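Long-range contact in hemolysin II regulatory protein (Bacillus cereus, PDB 2JJ7), which probably binds DNA as a TetR-family transcriptional regulator of the hemolysin II gene: residues I80-T91 with A170-T181. Sequence-based numbering, arbitrary orientation.
Sequences INALREYLTVFT and ADLVSRIISALT
V173 and I177 enter the 80-91 helix as knobs into holes, V173 among R84, L87, T88 and T91, I177 among I80, L83, R84 and L87. CG2 of V173 lies 3.7 Å from CB of L87, where the two helices come nearest. CD1 of L87 reaches CG2 of I176 at 3.6 Å. One turn earlier on helix 80-91 and one turn later on 170-181, CD2 of L83 meets CD1 of L180 at 3.6 Å, the side chains nearly perpendicular. At the partly exposed side of the contact, R84, deposited in two conformers, is bent at chi3 (-78°) in the one described; it lays one guanidinium face over CD1 of I177 and turns its edge to S174. In this conformer NH1 and NH2 both donate end-on to S174 OG, at 3.1 and 3.3 Å, with OG within 3° of the guanidinium plane, a double grip that would limit rotation of the group there. Within helix 80-91, T91 OG1 donates to L87 O at 2.6 Å, and the same hydroxyl oxygen lies against V173 CG2. The axes, 9.4 Å apart and inclined at 144°, describe a roughly antiparallel helix pair in the TetR-like C-terminal domain. Helix 129-138 packs on L83, helix 147-158 on I176 and L180, while F163 of the second subunit packs on L172.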
loop_
_atom_site.group_PDB
_atom_site.type_symbol
_atom_site.label_atom_id
_atom_site.label_comp_id
_atom_site.label_asym_id
_atom_site.label_seq_id
_atom_site.Cartn_x
_atom_site.Cartn_y
_atom_site.Cartn_z
ATOM N N ILE B 80 -12.091 17.125 5.078
ATOM C CA ILE B 80 -10.653 17.316 5.286
ATOM C C ILE B 80 -10.294 17.185 6.781
ATOM O O ILE B 80 -9.381 16.452 7.136
ATOM C CB ILE B 80 -10.150 18.661 4.694
ATOM C CG1 ILE B 80 -10.232 18.619 3.157
ATOM C CG2 ILE B 80 -8.713 18.976 5.167
ATOM C CD1 ILE B 80 -10.164 20.019 2.467
ATOM N N ASN B 81 -11.030 17.872 7.655
ATOM C CA ASN B 81 -10.783 17.757 9.088
ATOM C C ASN B 81 -11.045 16.363 9.642
ATOM O O ASN B 81 -10.275 15.865 10.475
ATOM C CB ASN B 81 -11.578 18.803 9.863
ATOM C CG ASN B 81 -10.978 20.197 9.743
ATOM O OD1 ASN B 81 -10.033 20.431 8.984
ATOM N ND2 ASN B 81 -11.531 21.125 10.493
ATOM N N ALA B 82 -12.128 15.733 9.194
ATOM C CA ALA B 82 -12.393 14.350 9.582
ATOM C C ALA B 82 -11.213 13.471 9.191
ATOM O O ALA B 82 -10.715 12.701 10.008
ATOM C CB ALA B 82 -13.666 13.840 8.941
ATOM N N LEU B 83 -10.746 13.602 7.953
ATOM C CA LEU B 83 -9.626 12.783 7.494
ATOM C C LEU B 83 -8.316 13.077 8.248
ATOM O O LEU B 83 -7.547 12.149 8.563
ATOM C CB LEU B 83 -9.429 12.921 5.983
ATOM C CG LEU B 83 -8.390 11.988 5.352
ATOM C CD1 LEU B 83 -8.799 10.535 5.486
ATOM C CD2 LEU B 83 -8.189 12.362 3.901
ATOM N N ARG B 84 -8.050 14.354 8.513
ATOM C CA ARG B 84 -6.862 14.716 9.283
ATOM C C ARG B 84 -6.899 14.045 10.655
ATOM O O ARG B 84 -5.889 13.515 11.108
ATOM C CB ARG B 84 -6.684 16.240 9.405
ATOM C CG ARG B 84 -5.291 16.638 9.891
ATOM C CD ARG B 84 -4.953 18.105 9.665
ATOM N NE ARG B 84 -4.578 18.423 8.284
ATOM C CZ ARG B 84 -3.346 18.314 7.783
ATOM N NH1 ARG B 84 -2.356 17.874 8.540
ATOM N NH2 ARG B 84 -3.103 18.648 6.517
ATOM N N GLU B 85 -8.065 14.027 11.294
ATOM C CA GLU B 85 -8.171 13.436 12.622
ATOM C C GLU B 85 -7.998 11.936 12.560
ATOM O O GLU B 85 -7.243 11.355 13.359
ATOM C CB GLU B 85 -9.494 13.781 13.310
ATOM C CG GLU B 85 -9.496 13.341 14.781
ATOM C CD GLU B 85 -10.608 13.962 15.604
ATOM O OE1 GLU B 85 -11.584 14.478 15.029
ATOM O OE2 GLU B 85 -10.505 13.935 16.843
ATOM N N TYR B 86 -8.703 11.317 11.618
ATOM C CA TYR B 86 -8.590 9.890 11.391
ATOM C C TYR B 86 -7.114 9.498 11.193
ATOM O O TYR B 86 -6.599 8.601 11.872
ATOM C CB TYR B 86 -9.421 9.504 10.167
ATOM C CG TYR B 86 -9.191 8.103 9.651
ATOM C CD1 TYR B 86 -8.131 7.815 8.782
ATOM C CD2 TYR B 86 -10.038 7.060 10.016
ATOM C CE1 TYR B 86 -7.926 6.531 8.312
ATOM C CE2 TYR B 86 -9.831 5.780 9.541
ATOM C CZ TYR B 86 -8.778 5.520 8.697
ATOM O OH TYR B 86 -8.585 4.235 8.217
ATOM N N LEU B 87 -6.453 10.172 10.255
ATOM C CA LEU B 87 -5.067 9.870 9.911
ATOM C C LEU B 87 -4.097 10.140 11.058
ATOM O O LEU B 87 -3.106 9.422 11.210
ATOM C CB LEU B 87 -4.626 10.675 8.675
ATOM C CG LEU B 87 -5.267 10.323 7.328
ATOM C CD1 LEU B 87 -4.769 11.263 6.234
ATOM C CD2 LEU B 87 -5.025 8.880 6.942
ATOM N N THR B 88 -4.364 11.194 11.828
ATOM C CA THR B 88 -3.519 11.564 12.967
ATOM C C THR B 88 -3.604 10.469 14.051
ATOM O O THR B 88 -2.574 9.974 14.528
ATOM C CB THR B 88 -3.893 12.958 13.513
ATOM O OG1 THR B 88 -3.788 13.915 12.459
ATOM C CG2 THR B 88 -2.973 13.402 14.683
ATOM N N VAL B 89 -4.827 10.067 14.401
ATOM C CA VAL B 89 -5.041 9.020 15.406
ATOM C C VAL B 89 -4.354 7.709 14.980
ATOM O O VAL B 89 -3.649 7.084 15.778
ATOM C CB VAL B 89 -6.545 8.762 15.667
ATOM C CG1 VAL B 89 -6.747 7.526 16.550
ATOM C CG2 VAL B 89 -7.220 9.987 16.291
ATOM N N PHE B 90 -4.553 7.296 13.728
ATOM C CA PHE B 90 -3.994 6.016 13.296
ATOM C C PHE B 90 -2.483 6.002 13.099
ATOM O O PHE B 90 -1.825 5.083 13.556
ATOM C CB PHE B 90 -4.761 5.429 12.106
ATOM C CG PHE B 90 -6.043 4.765 12.513
ATOM C CD1 PHE B 90 -7.279 5.335 12.198
ATOM C CD2 PHE B 90 -6.012 3.603 13.283
ATOM C CE1 PHE B 90 -8.473 4.725 12.611
ATOM C CE2 PHE B 90 -7.203 2.974 13.708
ATOM C CZ PHE B 90 -8.431 3.533 13.366
ATOM N N THR B 91 -1.919 7.032 12.469
ATOM C CA THR B 91 -0.463 7.078 12.329
ATOM C C THR B 91 0.219 7.148 13.707
ATOM O O THR B 91 1.276 6.540 13.915
ATOM C CB THR B 91 0.030 8.244 11.445
ATOM O OG1 THR B 91 -0.587 9.463 11.867
ATOM C CG2 THR B 91 -0.289 7.995 9.954
ATOM N N ALA B 170 3.133 13.662 11.027
ATOM C CA ALA B 170 2.361 14.853 10.665
ATOM C C ALA B 170 2.466 15.161 9.172
ATOM O O ALA B 170 1.495 15.615 8.549
ATOM C CB ALA B 170 2.793 16.064 11.501
ATOM N N ASP B 171 3.638 14.888 8.606
ATOM C CA ASP B 171 3.873 15.088 7.186
ATOM C C ASP B 171 3.163 14.043 6.364
ATOM O O ASP B 171 2.646 14.350 5.288
ATOM C CB ASP B 171 5.366 15.069 6.869
ATOM C CG ASP B 171 6.110 16.245 7.484
ATOM O OD1 ASP B 171 5.494 17.317 7.741
ATOM O OD2 ASP B 171 7.331 16.091 7.708
ATOM N N LEU B 172 3.148 12.808 6.864
ATOM C CA LEU B 172 2.449 11.731 6.187
ATOM C C LEU B 172 0.964 12.071 6.072
ATOM O O LEU B 172 0.392 11.948 4.990
ATOM C CB LEU B 172 2.665 10.383 6.901
ATOM C CG LEU B 172 2.034 9.154 6.232
ATOM C CD1 LEU B 172 2.455 9.029 4.740
ATOM C CD2 LEU B 172 2.358 7.890 7.018
ATOM N N VAL B 173 0.370 12.524 7.180
ATOM C CA VAL B 173 -1.031 12.962 7.229
ATOM C C VAL B 173 -1.282 14.079 6.202
ATOM O O VAL B 173 -2.179 13.958 5.374
ATOM C CB VAL B 173 -1.454 13.404 8.666
ATOM C CG1 VAL B 173 -2.870 14.026 8.667
ATOM C CG2 VAL B 173 -1.401 12.209 9.645
ATOM N N SER B 174 -0.464 15.136 6.251
ATOM C CA SER B 174 -0.538 16.253 5.294
ATOM C C SER B 174 -0.387 15.830 3.844
ATOM O O SER B 174 -1.130 16.300 2.983
ATOM C CB SER B 174 0.522 17.307 5.604
ATOM O OG SER B 174 0.131 18.047 6.733
ATOM N N ARG B 175 0.588 14.962 3.576
ATOM C CA ARG B 175 0.871 14.527 2.212
ATOM C C ARG B 175 -0.236 13.623 1.659
ATOM O O ARG B 175 -0.542 13.667 0.464
ATOM C CB ARG B 175 2.229 13.829 2.129
ATOM C CG ARG B 175 3.417 14.740 2.387
ATOM C CD ARG B 175 4.718 14.130 1.839
ATOM N NE ARG B 175 4.853 14.346 0.396
ATOM C CZ ARG B 175 5.786 15.102 -0.176
ATOM N NH1 ARG B 175 5.802 15.239 -1.495
ATOM N NH2 ARG B 175 6.709 15.713 0.560
ATOM N N ILE B 176 -0.834 12.805 2.525
ATOM C CA ILE B 176 -1.966 11.981 2.100
ATOM C C ILE B 176 -3.151 12.869 1.669
ATOM O O ILE B 176 -3.732 12.671 0.604
ATOM C CB ILE B 176 -2.374 10.959 3.178
ATOM C CG1 ILE B 176 -1.330 9.840 3.264
ATOM C CG2 ILE B 176 -3.769 10.393 2.879
ATOM C CD1 ILE B 176 -1.527 8.871 4.466
ATOM N N ILE B 177 -3.471 13.860 2.489
ATOM C CA ILE B 177 -4.559 14.781 2.218
ATOM C C ILE B 177 -4.282 15.593 0.947
ATOM O O ILE B 177 -5.166 15.740 0.103
ATOM C CB ILE B 177 -4.800 15.706 3.440
ATOM C CG1 ILE B 177 -5.242 14.873 4.661
ATOM C CG2 ILE B 177 -5.810 16.840 3.088
ATOM C CD1 ILE B 177 -5.363 15.657 5.962
ATOM N N SER B 178 -3.059 16.098 0.805
ATOM C CA SER B 178 -2.658 16.849 -0.397
ATOM C C SER B 178 -2.871 16.068 -1.678
ATOM O O SER B 178 -3.371 16.612 -2.658
ATOM C CB SER B 178 -1.195 17.231 -0.325
ATOM O OG SER B 178 -1.035 18.302 0.557
ATOM N N ALA B 179 -2.481 14.792 -1.661
ATOM C CA ALA B 179 -2.623 13.927 -2.817
ATOM C C ALA B 179 -4.086 13.771 -3.206
ATOM O O ALA B 179 -4.392 13.599 -4.383
ATOM C CB ALA B 179 -1.983 12.566 -2.558
ATOM N N LEU B 180 -4.980 13.841 -2.218
ATOM C CA LEU B 180 -6.417 13.732 -2.478
ATOM C C LEU B 180 -7.080 15.051 -2.911
ATOM O O LEU B 180 -8.055 15.050 -3.676
ATOM C CB LEU B 180 -7.137 13.153 -1.259
ATOM C CG LEU B 180 -6.719 11.738 -0.851
ATOM C CD1 LEU B 180 -7.216 11.412 0.545
ATOM C CD2 LEU B 180 -7.243 10.716 -1.859
ATOM N N THR B 181 -6.541 16.169 -2.433
ATOM C CA THR B 181 -7.158 17.473 -2.645
ATOM C C THR B 181 -6.645 18.156 -3.920
ATOM O O THR B 181 -7.170 19.191 -4.341
ATOM C CB THR B 181 -6.941 18.391 -1.419
ATOM O OG1 THR B 181 -5.542 18.445 -1.111
ATOM C CG2 THR B 181 -7.703 17.850 -0.205
#